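Local coordinates for protein arylamine n-acetyltransferase (Mycobacterium smegmatis, PDB 1W5R) that catalyses, in its natural form, acetyl transfer from acetyl-CoA to arylamines, and here has its probable nucleophilic cysteine replaced, at residues His35-Pro46 against Arg69-Leu79; Val213-Leu224 against Ala251-Asp259. The protein carries 1 engineered substitution. One frame throughout, in Å; residues are numbered along the deposited sequence.

Contact 1 is wholly buried and contact 2 mostly so, with an exposed margin; both reach the same five-stranded antiparallel sheet, since strands 41-42 and 212-216 are neighbours, joined by a probable hydrogen bond from Phe41 N to Ala214 O. Contact 1 lies closer to the centre of the chain and is predominantly polar: a salt-bridge network, paired histidines and a single backbone bridge tie the segment carrying the altered cysteine position to helix 25-38, edge strand 41-42 and helix 44-47. Contact 2, farther out, has no hydrogen bond between its segments; apolar side chains of a β-hairpin pack against one phenylalanine, and an exposed arginine lies near the second subunit. An Arg37-Asp218 salt bridge also joins them.

Contact 1: residues His35-Pro46 against Arg69-Leu79; sequences HNRSIPFENLDP and RGGYQYEHNGL. Engineered in segment 69-79: Gln73 (natural residue Cys).
Arg69 meets Glu42 side-on at the start of the RGGxCxE signature of arylamine N-acetyltransferases; Gln73 is engineered in place of its cysteine, the probable nucleophile of the catalytic triad. The guanidinium lies 21° from the carboxylate plane, and two syn lone pairs are used, by NE on OE2 of Glu42 (2.8 Å) and by NH1 on OE1 (2.9 Å). Glu42 reaches it with CG set between its backbone N and carbonyl carbon (chi1 52°) and a bend at chi2. Gly70 N adds a bond to OE2 from the anti side and Leu44 N one to OE1, so each oxygen takes two donors. Asp45 instead stands with its carboxylate 79° from the guanidinium, and its OD1 accepts NH1 (2.9 Å) and NH2 from one face. Asp262 is a second partner of NH2, and Lys63 pairs with the other oxygen of Asp45.

The backbones come close where Phe41 and Gly71 form a single β-bridge, with Glu42 N bonded to Gly71 O. Tyr72 CA sits over a face of the Phe41 ring, while Tyr72 CB reaches Phe41 CZ at 3.5 Å. Packing is looser beyond, where Pro46 CG is 4.2 Å from Tyr72 CE1, and on the Glu75 side a water donates to both Glu42 O and Glu75 OE2. Toward helix 25-38, the His76 ring is gripped at its edge by two bonds: NE2 donates to Pro40 O (2.9 Å) from above the carbonyl plane, and ND1 lies 2.8 Å from NE2 of His35, whose ND1 is in turn hydrogen-bonded to Tyr11 OH.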
loop_
_atom_site.group_PDB
_atom_site.type_symbol
_atom_site.label_atom_id
_atom_site.label_comp_id
_atom_site.label_asym_id
_atom_site.label_seq_id
_atom_site.Cartn_x
_atom_site.Cartn_y
_atom_site.Cartn_z
ATOM N N HIS A 35 -9.818 -17.388 14.385
ATOM C CA HIS A 35 -10.959 -17.064 13.528
ATOM C C HIS A 35 -10.683 -15.779 12.720
ATOM O O HIS A 35 -10.879 -15.748 11.493
ATOM C CB HIS A 35 -12.217 -16.951 14.388
ATOM C CG HIS A 35 -13.494 -16.820 13.611
ATOM N ND1 HIS A 35 -14.514 -17.747 13.713
ATOM C CD2 HIS A 35 -13.934 -15.866 12.752
ATOM C CE1 HIS A 35 -15.523 -17.369 12.948
ATOM N NE2 HIS A 35 -15.197 -16.233 12.353
ATOM N N ASN A 36 -10.171 -14.754 13.402
ATOM C CA ASN A 36 -9.857 -13.472 12.768
ATOM C C ASN A 36 -8.991 -13.644 11.526
ATOM O O ASN A 36 -9.224 -12.993 10.504
ATOM C CB ASN A 36 -9.059 -12.578 13.732
ATOM C CG ASN A 36 -9.918 -11.866 14.781
ATOM O OD1 ASN A 36 -11.143 -11.661 14.641
ATOM N ND2 ASN A 36 -9.257 -11.441 15.829
ATOM N N ARG A 37 -7.958 -14.480 11.630
ATOM C CA ARG A 37 -7.002 -14.597 10.535
ATOM C C ARG A 37 -7.378 -15.615 9.478
ATOM O O ARG A 37 -6.767 -15.641 8.415
ATOM C CB ARG A 37 -5.572 -14.896 11.037
ATOM C CG ARG A 37 -5.360 -16.308 11.599
ATOM C CD ARG A 37 -3.917 -16.539 12.020
ATOM N NE ARG A 37 -3.545 -15.750 13.198
ATOM C CZ ARG A 37 -3.626 -16.177 14.460
ATOM N NH1 ARG A 37 -3.237 -15.375 15.447
ATOM N NH2 ARG A 37 -4.101 -17.401 14.747
ATOM N N SER A 38 -8.360 -16.468 9.785
ATOM C CA SER A 38 -8.668 -17.626 8.933
ATOM C C SER A 38 -9.938 -17.549 8.091
ATOM O O SER A 38 -9.974 -18.117 6.989
ATOM C CB SER A 38 -8.761 -18.895 9.788
ATOM O OG SER A 38 -7.559 -19.152 10.497
ATOM N N ILE A 39 -10.975 -16.909 8.631
ATOM C CA ILE A 39 -12.266 -16.844 7.937
ATOM C C ILE A 39 -12.538 -15.364 7.646
ATOM O O ILE A 39 -12.735 -14.577 8.571
ATOM C CB ILE A 39 -13.432 -17.481 8.759
ATOM C CG1 ILE A 39 -13.069 -18.903 9.231
ATOM C CG2 ILE A 39 -14.722 -17.510 7.932
ATOM C CD1 ILE A 39 -14.176 -19.575 10.080
ATOM N N PRO A 40 -12.513 -14.983 6.365
ATOM C CA PRO A 40 -12.689 -13.572 6.064
ATOM C C PRO A 40 -14.138 -13.095 6.175
ATOM O O PRO A 40 -15.080 -13.888 6.060
ATOM C CB PRO A 40 -12.199 -13.477 4.619
ATOM C CG PRO A 40 -12.592 -14.809 4.020
ATOM C CD PRO A 40 -12.327 -15.792 5.142
ATOM N N PHE A 41 -14.300 -11.799 6.413
ATOM C CA PHE A 41 -15.581 -11.140 6.195
ATOM C C PHE A 41 -15.767 -11.041 4.675
ATOM O O PHE A 41 -14.853 -10.653 3.942
ATOM C CB PHE A 41 -15.565 -9.740 6.815
ATOM C CG PHE A 41 -16.879 -9.034 6.758
ATOM C CD1 PHE A 41 -17.681 -8.950 7.898
ATOM C CD2 PHE A 41 -17.318 -8.434 5.569
ATOM C CE1 PHE A 41 -18.913 -8.279 7.861
ATOM C CE2 PHE A 41 -18.554 -7.766 5.514
ATOM C CZ PHE A 41 -19.356 -7.697 6.669
ATOM N N GLU A 42 -16.943 -11.422 4.190
ATOM C CA GLU A 42 -17.296 -11.149 2.787
ATOM C C GLU A 42 -18.801 -11.125 2.633
ATOM O O GLU A 42 -19.534 -11.773 3.392
ATOM C CB GLU A 42 -16.710 -12.176 1.816
ATOM C CG GLU A 42 -17.027 -13.615 2.223
ATOM C CD GLU A 42 -17.715 -14.419 1.151
ATOM O OE1 GLU A 42 -18.721 -13.927 0.593
ATOM O OE2 GLU A 42 -17.283 -15.560 0.911
ATOM N N ASN A 43 -19.253 -10.382 1.632
ATOM C CA ASN A 43 -20.681 -10.320 1.312
ATOM C C ASN A 43 -20.946 -10.697 -0.146
ATOM O O ASN A 43 -21.813 -10.115 -0.774
ATOM C CB ASN A 43 -21.231 -8.913 1.570
ATOM C CG ASN A 43 -20.713 -7.915 0.556
ATOM O OD1 ASN A 43 -19.549 -7.996 0.159
ATOM N ND2 ASN A 43 -21.569 -6.987 0.118
ATOM N N LEU A 44 -20.196 -11.650 -0.685
ATOM C CA LEU A 44 -20.414 -12.019 -2.090
ATOM C C LEU A 44 -21.835 -12.537 -2.344
ATOM O O LEU A 44 -22.397 -12.277 -3.411
ATOM C CB LEU A 44 -19.391 -13.041 -2.558
ATOM C CG LEU A 44 -17.996 -12.439 -2.755
ATOM C CD1 LEU A 44 -16.944 -13.531 -2.593
ATOM C CD2 LEU A 44 -17.866 -11.716 -4.101
ATOM N N ASP A 45 -22.427 -13.241 -1.374
ATOM C CA ASP A 45 -23.792 -13.745 -1.586
ATOM C C ASP A 45 -24.785 -12.584 -1.793
ATOM O O ASP A 45 -25.398 -12.504 -2.852
ATOM C CB ASP A 45 -24.243 -14.693 -0.465
ATOM C CG ASP A 45 -23.714 -16.114 -0.645
ATOM O OD1 ASP A 45 -22.943 -16.384 -1.604
ATOM O OD2 ASP A 45 -24.075 -16.978 0.193
ATOM N N PRO A 46 -24.943 -11.670 -0.809
ATOM C CA PRO A 46 -25.898 -10.562 -1.045
ATOM C C PRO A 46 -25.547 -9.712 -2.258
ATOM O O PRO A 46 -26.451 -9.222 -2.939
ATOM C CB PRO A 46 -25.818 -9.708 0.222
ATOM C CG PRO A 46 -25.049 -10.468 1.207
ATOM C CD PRO A 46 -24.401 -11.655 0.566
ATOM N N ARG A 69 -15.818 -20.491 2.220
ATOM C CA ARG A 69 -16.295 -19.143 1.978
ATOM C C ARG A 69 -16.134 -18.379 3.278
ATOM O O ARG A 69 -15.945 -18.981 4.334
ATOM C CB ARG A 69 -17.779 -19.198 1.615
ATOM C CG ARG A 69 -18.063 -19.800 0.216
ATOM C CD ARG A 69 -17.750 -18.837 -0.914
ATOM N NE ARG A 69 -18.410 -17.554 -0.712
ATOM C CZ ARG A 69 -19.672 -17.280 -1.047
ATOM N NH1 ARG A 69 -20.167 -16.075 -0.785
ATOM N NH2 ARG A 69 -20.450 -18.198 -1.646
ATOM N N GLY A 70 -16.204 -17.051 3.205
ATOM C CA GLY A 70 -16.385 -16.265 4.416
ATOM C C GLY A 70 -17.858 -15.946 4.586
ATOM O O GLY A 70 -18.738 -16.585 4.002
ATOM N N GLY A 71 -18.138 -14.935 5.382
ATOM C CA GLY A 71 -19.509 -14.469 5.541
ATOM C C GLY A 71 -19.506 -13.111 6.184
ATOM O O GLY A 71 -18.433 -12.511 6.377
ATOM N N TYR A 72 -20.700 -12.592 6.451
ATOM C CA TYR A 72 -20.809 -11.300 7.112
ATOM C C TYR A 72 -21.213 -11.452 8.587
ATOM O O TYR A 72 -21.100 -12.563 9.126
ATOM C CB TYR A 72 -21.617 -10.285 6.270
ATOM C CG TYR A 72 -23.129 -10.447 6.180
ATOM C CD1 TYR A 72 -23.866 -9.515 5.456
ATOM C CD2 TYR A 72 -23.818 -11.462 6.851
ATOM C CE1 TYR A 72 -25.251 -9.589 5.358
ATOM C CE2 TYR A 72 -25.223 -11.534 6.780
ATOM C CZ TYR A 72 -25.925 -10.578 6.027
ATOM O OH TYR A 72 -27.301 -10.581 5.939
ATOM N N GLN A 73 -21.630 -10.379 9.246
ATOM C CA GLN A 73 -21.726 -10.373 10.705
ATOM C C GLN A 73 -22.552 -11.525 11.286
ATOM O O GLN A 73 -22.141 -12.172 12.266
ATOM C CB GLN A 73 -22.257 -9.019 11.213
ATOM C CG GLN A 73 -23.528 -8.486 10.586
ATOM C CD GLN A 73 -23.294 -7.648 9.320
ATOM O OE1 GLN A 73 -22.285 -7.802 8.637
ATOM N NE2 GLN A 73 -24.235 -6.758 9.019
ATOM N N TYR A 74 -23.720 -11.778 10.700
ATOM C CA TYR A 74 -24.600 -12.836 11.229
ATOM C C TYR A 74 -24.034 -14.240 11.052
ATOM O O TYR A 74 -24.293 -15.163 11.858
ATOM C CB TYR A 74 -25.961 -12.774 10.569
ATOM C CG TYR A 74 -26.743 -11.521 10.835
ATOM C CD1 TYR A 74 -26.781 -10.484 9.900
ATOM C CD2 TYR A 74 -27.450 -11.358 12.032
ATOM C CE1 TYR A 74 -27.513 -9.314 10.144
ATOM C CE2 TYR A 74 -28.189 -10.198 12.287
ATOM C CZ TYR A 74 -28.210 -9.177 11.344
ATOM O OH TYR A 74 -28.950 -8.035 11.550
ATOM N N GLU A 75 -23.267 -14.402 9.983
ATOM C CA GLU A 75 -22.673 -15.697 9.677
ATOM C C GLU A 75 -21.492 -15.963 10.592
ATOM O O GLU A 75 -21.350 -17.057 11.149
ATOM C CB GLU A 75 -22.273 -15.761 8.197
ATOM C CG GLU A 75 -23.482 -15.724 7.279
ATOM C CD GLU A 75 -23.123 -15.456 5.839
ATOM O OE1 GLU A 75 -23.391 -16.343 4.991
ATOM O OE2 GLU A 75 -22.606 -14.349 5.546
ATOM N N HIS A 76 -20.638 -14.953 10.759
ATOM C CA HIS A 76 -19.467 -15.076 11.632
ATOM C C HIS A 76 -19.810 -15.343 13.071
ATOM O O HIS A 76 -19.363 -16.331 13.658
ATOM C CB HIS A 76 -18.635 -13.806 11.553
ATOM C CG HIS A 76 -17.651 -13.824 10.433
ATOM N ND1 HIS A 76 -16.475 -14.544 10.495
ATOM C CD2 HIS A 76 -17.686 -13.256 9.202
ATOM C CE1 HIS A 76 -15.816 -14.398 9.359
ATOM N NE2 HIS A 76 -16.533 -13.628 8.554
ATOM N N ASN A 77 -20.594 -14.455 13.647
ATOM C CA ASN A 77 -20.925 -14.590 15.059
ATOM C C ASN A 77 -21.917 -15.699 15.301
ATOM O O ASN A 77 -21.910 -16.307 16.376
ATOM C CB ASN A 77 -21.352 -13.247 15.638
ATOM C CG ASN A 77 -20.158 -12.307 15.795
ATOM O OD1 ASN A 77 -19.060 -12.759 16.119
ATOM N ND2 ASN A 77 -20.362 -11.021 15.534
ATOM N N GLY A 78 -22.739 -15.994 14.306
ATOM C CA GLY A 78 -23.619 -17.151 14.428
ATOM C C GLY A 78 -22.775 -18.402 14.555
ATOM O O GLY A 78 -22.939 -19.179 15.506
ATOM N N LEU A 79 -21.847 -18.592 13.617
ATOM C CA LEU A 79 -20.969 -19.749 13.638
ATOM C C LEU A 79 -20.195 -19.848 14.948
ATOM O O LEU A 79 -20.156 -20.917 15.581
ATOM C CB LEU A 79 -19.990 -19.702 12.451
ATOM C CG LEU A 79 -18.932 -20.814 12.398
ATOM C CD1 LEU A 79 -19.572 -22.174 12.260
ATOM C CD2 LEU A 79 -17.964 -20.573 11.250
HETATM O O HOH W 1 -22.257 -12.690 3.421
#

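Contact 2: residues Val213-Leu224 against Ala251-Asp259; sequences VAVVTDDARYNL and AIVNRFGID
Phe256 turns CG anti to its own carbonyl carbon (chi1 -69°), and Val213 swings CG1 to the side opposite its backbone N (chi1 -175°), which brings that methyl over a face of the phenyl ring. This is a CH-pi contact, with CG1 of Val213 3.6 Å from the centroid of the Phe256 ring and displaced toward its CG. Around the rest of the ring, Val215 CG1 touches CD2 of Phe256 at 3.8 Å, Tyr222 CB approaches its CE2 at 3.9 Å, and Leu224 CB lies 4.0 Å from its CE1. These four residues belong to a β-hairpin of strands 212-216 and 220-225, in which Val213 and Leu224 form a hydrogen-bonded pair, and the phenyl comes from segment 251-259, which includes part of helix 245-255. There the helix widens into a pi-type turn: Ala251 O accepts from both Arg255 N and Phe256 N, after which Gly257 takes a positive phi. Two residues on from Phe256, Ile258 CD1 reaches Val213 CG1 at 3.9 Å. At the exposed margin Arg255, extended from CG to NE, carries NH1 to 4.1 Å from Tyr222 CE2, and it also packs on Arg233 of the second subunit.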
loop_
_atom_site.group_PDB
_atom_site.type_symbol
_atom_site.label_atom_id
_atom_site.label_comp_id
_atom_site.label_asym_id
_atom_site.label_seq_id
_atom_site.Cartn_x
_atom_site.Cartn_y
_atom_site.Cartn_z
ATOM N N VAL A 213 -14.834 -7.067 1.701
ATOM C CA VAL A 213 -14.092 -8.268 2.076
ATOM C C VAL A 213 -13.038 -7.855 3.093
ATOM O O VAL A 213 -12.393 -6.819 2.935
ATOM C CB VAL A 213 -13.437 -8.947 0.833
ATOM C CG1 VAL A 213 -12.771 -10.264 1.221
ATOM C CG2 VAL A 213 -14.468 -9.204 -0.253
ATOM N N ALA A 214 -12.865 -8.631 4.162
ATOM C CA ALA A 214 -11.883 -8.235 5.167
ATOM C C ALA A 214 -11.269 -9.429 5.871
ATOM O O ALA A 214 -11.841 -10.522 5.880
ATOM C CB ALA A 214 -12.506 -7.276 6.194
ATOM N N VAL A 215 -10.097 -9.219 6.453
ATOM C CA VAL A 215 -9.472 -10.249 7.285
ATOM C C VAL A 215 -8.511 -9.522 8.217
ATOM O O VAL A 215 -8.078 -8.407 7.912
ATOM C CB VAL A 215 -8.758 -11.338 6.439
ATOM C CG1 VAL A 215 -7.446 -10.811 5.819
ATOM C CG2 VAL A 215 -8.544 -12.607 7.263
ATOM N N VAL A 216 -8.193 -10.133 9.356
ATOM C CA VAL A 216 -7.303 -9.475 10.311
ATOM C C VAL A 216 -6.232 -10.450 10.768
ATOM O O VAL A 216 -6.545 -11.509 11.317
ATOM C CB VAL A 216 -8.058 -8.922 11.553
ATOM C CG1 VAL A 216 -7.091 -8.205 12.503
ATOM C CG2 VAL A 216 -9.163 -7.964 11.122
ATOM N N THR A 217 -4.972 -10.067 10.549
ATOM C CA THR A 217 -3.832 -10.876 10.962
ATOM C C THR A 217 -3.234 -10.255 12.221
ATOM O O THR A 217 -3.663 -9.173 12.655
ATOM C CB THR A 217 -2.750 -10.899 9.867
ATOM O OG1 THR A 217 -2.199 -9.586 9.711
ATOM C CG2 THR A 217 -3.337 -11.365 8.527
ATOM N N ASP A 218 -2.230 -10.919 12.797
ATOM C CA ASP A 218 -1.568 -10.353 13.977
ATOM C C ASP A 218 -1.028 -8.951 13.711
ATOM O O ASP A 218 -1.008 -8.120 14.623
ATOM C CB ASP A 218 -0.406 -11.234 14.455
ATOM C CG ASP A 218 -0.851 -12.605 14.921
ATOM O OD1 ASP A 218 -2.072 -12.900 14.934
ATOM O OD2 ASP A 218 0.039 -13.398 15.299
ATOM N N ASP A 219 -0.594 -8.703 12.473
ATOM C CA ASP A 219 0.103 -7.456 12.117
ATOM C C ASP A 219 -0.756 -6.395 11.463
ATOM O O ASP A 219 -0.378 -5.224 11.445
ATOM C CB ASP A 219 1.266 -7.741 11.168
ATOM C CG ASP A 219 2.359 -8.560 11.811
ATOM O OD1 ASP A 219 2.604 -8.394 13.023
ATOM O OD2 ASP A 219 2.989 -9.359 11.084
ATOM N N ALA A 220 -1.901 -6.778 10.902
ATOM C CA ALA A 220 -2.625 -5.799 10.088
ATOM C C ALA A 220 -4.104 -6.099 9.938
ATOM O O ALA A 220 -4.500 -7.257 9.966
ATOM C CB ALA A 220 -1.985 -5.668 8.706
ATOM N N ARG A 221 -4.882 -5.042 9.736
ATOM C CA ARG A 221 -6.290 -5.162 9.351
ATOM C C ARG A 221 -6.404 -4.891 7.864
ATOM O O ARG A 221 -5.868 -3.890 7.378
ATOM C CB ARG A 221 -7.145 -4.159 10.122
ATOM C CG ARG A 221 -7.125 -4.367 11.632
ATOM C CD ARG A 221 -7.905 -3.265 12.344
ATOM N NE ARG A 221 -8.055 -3.489 13.790
ATOM C CZ ARG A 221 -8.923 -4.351 14.332
ATOM N NH1 ARG A 221 -9.716 -5.089 13.557
ATOM N NH2 ARG A 221 -9.000 -4.479 15.656
ATOM N N TYR A 222 -7.119 -5.764 7.160
ATOM C CA TYR A 222 -7.330 -5.634 5.721
ATOM C C TYR A 222 -8.797 -5.427 5.440
ATOM O O TYR A 222 -9.627 -6.207 5.900
ATOM C CB TYR A 222 -6.866 -6.907 4.999
ATOM C CG TYR A 222 -5.392 -7.164 5.164
ATOM C CD1 TYR A 222 -4.905 -7.824 6.292
ATOM C CD2 TYR A 222 -4.483 -6.741 4.193
ATOM C CE1 TYR A 222 -3.551 -8.058 6.446
ATOM C CE2 TYR A 222 -3.115 -6.968 4.344
ATOM C CZ TYR A 222 -2.658 -7.631 5.465
ATOM O OH TYR A 222 -1.301 -7.848 5.632
ATOM N N ASN A 223 -9.115 -4.365 4.696
ATOM C CA ASN A 223 -10.507 -4.094 4.359
ATOM C C ASN A 223 -10.654 -3.622 2.929
ATOM O O ASN A 223 -10.191 -2.526 2.585
ATOM C CB ASN A 223 -11.148 -3.075 5.290
ATOM C CG ASN A 223 -12.645 -3.004 5.079
ATOM O OD1 ASN A 223 -13.348 -3.947 5.380
ATOM N ND2 ASN A 223 -13.120 -1.916 4.497
ATOM N N LEU A 224 -11.288 -4.461 2.118
ATOM C CA LEU A 224 -11.546 -4.160 0.711
ATOM C C LEU A 224 -12.982 -3.675 0.566
ATOM O O LEU A 224 -13.904 -4.357 1.007
ATOM C CB LEU A 224 -11.366 -5.440 -0.111
ATOM C CG LEU A 224 -11.656 -5.362 -1.618
ATOM C CD1 LEU A 224 -10.506 -4.628 -2.328
ATOM C CD2 LEU A 224 -11.837 -6.746 -2.233
ATOM N N ALA A 251 -7.443 -10.724 -5.756
ATOM C CA ALA A 251 -7.278 -10.422 -4.334
ATOM C C ALA A 251 -8.216 -11.292 -3.502
ATOM O O ALA A 251 -7.809 -11.880 -2.500
ATOM C CB ALA A 251 -7.520 -8.940 -4.061
ATOM N N ILE A 252 -9.465 -11.402 -3.954
ATOM C CA ILE A 252 -10.468 -12.200 -3.253
ATOM C C ILE A 252 -9.994 -13.652 -3.075
ATOM O O ILE A 252 -10.068 -14.217 -1.989
ATOM C CB ILE A 252 -11.826 -12.122 -3.984
ATOM C CG1 ILE A 252 -12.470 -10.744 -3.768
ATOM C CG2 ILE A 252 -12.775 -13.239 -3.528
ATOM C CD1 ILE A 252 -13.709 -10.496 -4.628
ATOM N N VAL A 253 -9.466 -14.230 -4.147
ATOM C CA VAL A 253 -9.043 -15.638 -4.126
ATOM C C VAL A 253 -7.715 -15.847 -3.381
ATOM O O VAL A 253 -7.592 -16.746 -2.545
ATOM C CB VAL A 253 -8.944 -16.203 -5.568
ATOM C CG1 VAL A 253 -8.487 -17.659 -5.555
ATOM C CG2 VAL A 253 -10.279 -16.091 -6.266
ATOM N N ASN A 254 -6.739 -14.999 -3.678
ATOM C CA ASN A 254 -5.358 -15.236 -3.244
ATOM C C ASN A 254 -4.878 -14.430 -2.034
ATOM O O ASN A 254 -4.005 -14.889 -1.286
ATOM C CB ASN A 254 -4.409 -15.086 -4.437
ATOM C CG ASN A 254 -4.680 -16.123 -5.517
ATOM O OD1 ASN A 254 -5.053 -15.787 -6.636
ATOM N ND2 ASN A 254 -4.529 -17.394 -5.167
ATOM N N ARG A 255 -5.429 -13.233 -1.842
ATOM C CA ARG A 255 -5.186 -12.486 -0.613
ATOM C C ARG A 255 -6.132 -12.958 0.495
ATOM O O ARG A 255 -5.705 -13.204 1.627
ATOM C CB ARG A 255 -5.365 -10.981 -0.832
ATOM C CG ARG A 255 -4.218 -10.247 -1.529
ATOM C CD ARG A 255 -4.484 -8.741 -1.447
ATOM N NE ARG A 255 -3.361 -7.911 -1.875
ATOM C CZ ARG A 255 -2.553 -7.242 -1.055
ATOM N NH1 ARG A 255 -2.718 -7.304 0.264
ATOM N NH2 ARG A 255 -1.570 -6.508 -1.556
ATOM N N PHE A 256 -7.419 -13.088 0.168
ATOM C CA PHE A 256 -8.433 -13.357 1.187
ATOM C C PHE A 256 -8.823 -14.832 1.337
ATOM O O PHE A 256 -9.572 -15.201 2.248
ATOM C CB PHE A 256 -9.662 -12.470 0.955
ATOM C CG PHE A 256 -9.418 -11.012 1.232
ATOM C CD1 PHE A 256 -9.288 -10.100 0.186
ATOM C CD2 PHE A 256 -9.320 -10.547 2.541
ATOM C CE1 PHE A 256 -9.075 -8.731 0.442
ATOM C CE2 PHE A 256 -9.096 -9.205 2.810
ATOM C CZ PHE A 256 -8.979 -8.284 1.760
ATOM N N GLY A 257 -8.321 -15.676 0.441
ATOM C CA GLY A 257 -8.507 -17.124 0.563
ATOM C C GLY A 257 -9.917 -17.639 0.323
ATOM O O GLY A 257 -10.301 -18.679 0.872
ATOM N N ILE A 258 -10.686 -16.922 -0.495
ATOM C CA ILE A 258 -12.072 -17.304 -0.785
ATOM C C ILE A 258 -12.148 -18.071 -2.105
ATOM O O ILE A 258 -11.665 -17.601 -3.142
ATOM C CB ILE A 258 -13.025 -16.073 -0.829
ATOM C CG1 ILE A 258 -13.058 -15.378 0.538
ATOM C CG2 ILE A 258 -14.449 -16.492 -1.266
ATOM C CD1 ILE A 258 -13.655 -13.962 0.496
ATOM N N ASP A 259 -12.775 -19.244 -2.046
ATOM C CA ASP A 259 -12.993 -20.086 -3.220
ATOM C C ASP A 259 -14.216 -19.613 -4.013
ATOM O O ASP A 259 -15.353 -19.806 -3.575
ATOM C CB ASP A 259 -13.162 -21.548 -2.782
ATOM C CG ASP A 259 -13.488 -22.487 -3.946
ATOM O OD1 ASP A 259 -13.180 -22.149 -5.110
ATOM O OD2 ASP A 259 -14.048 -23.570 -3.685
#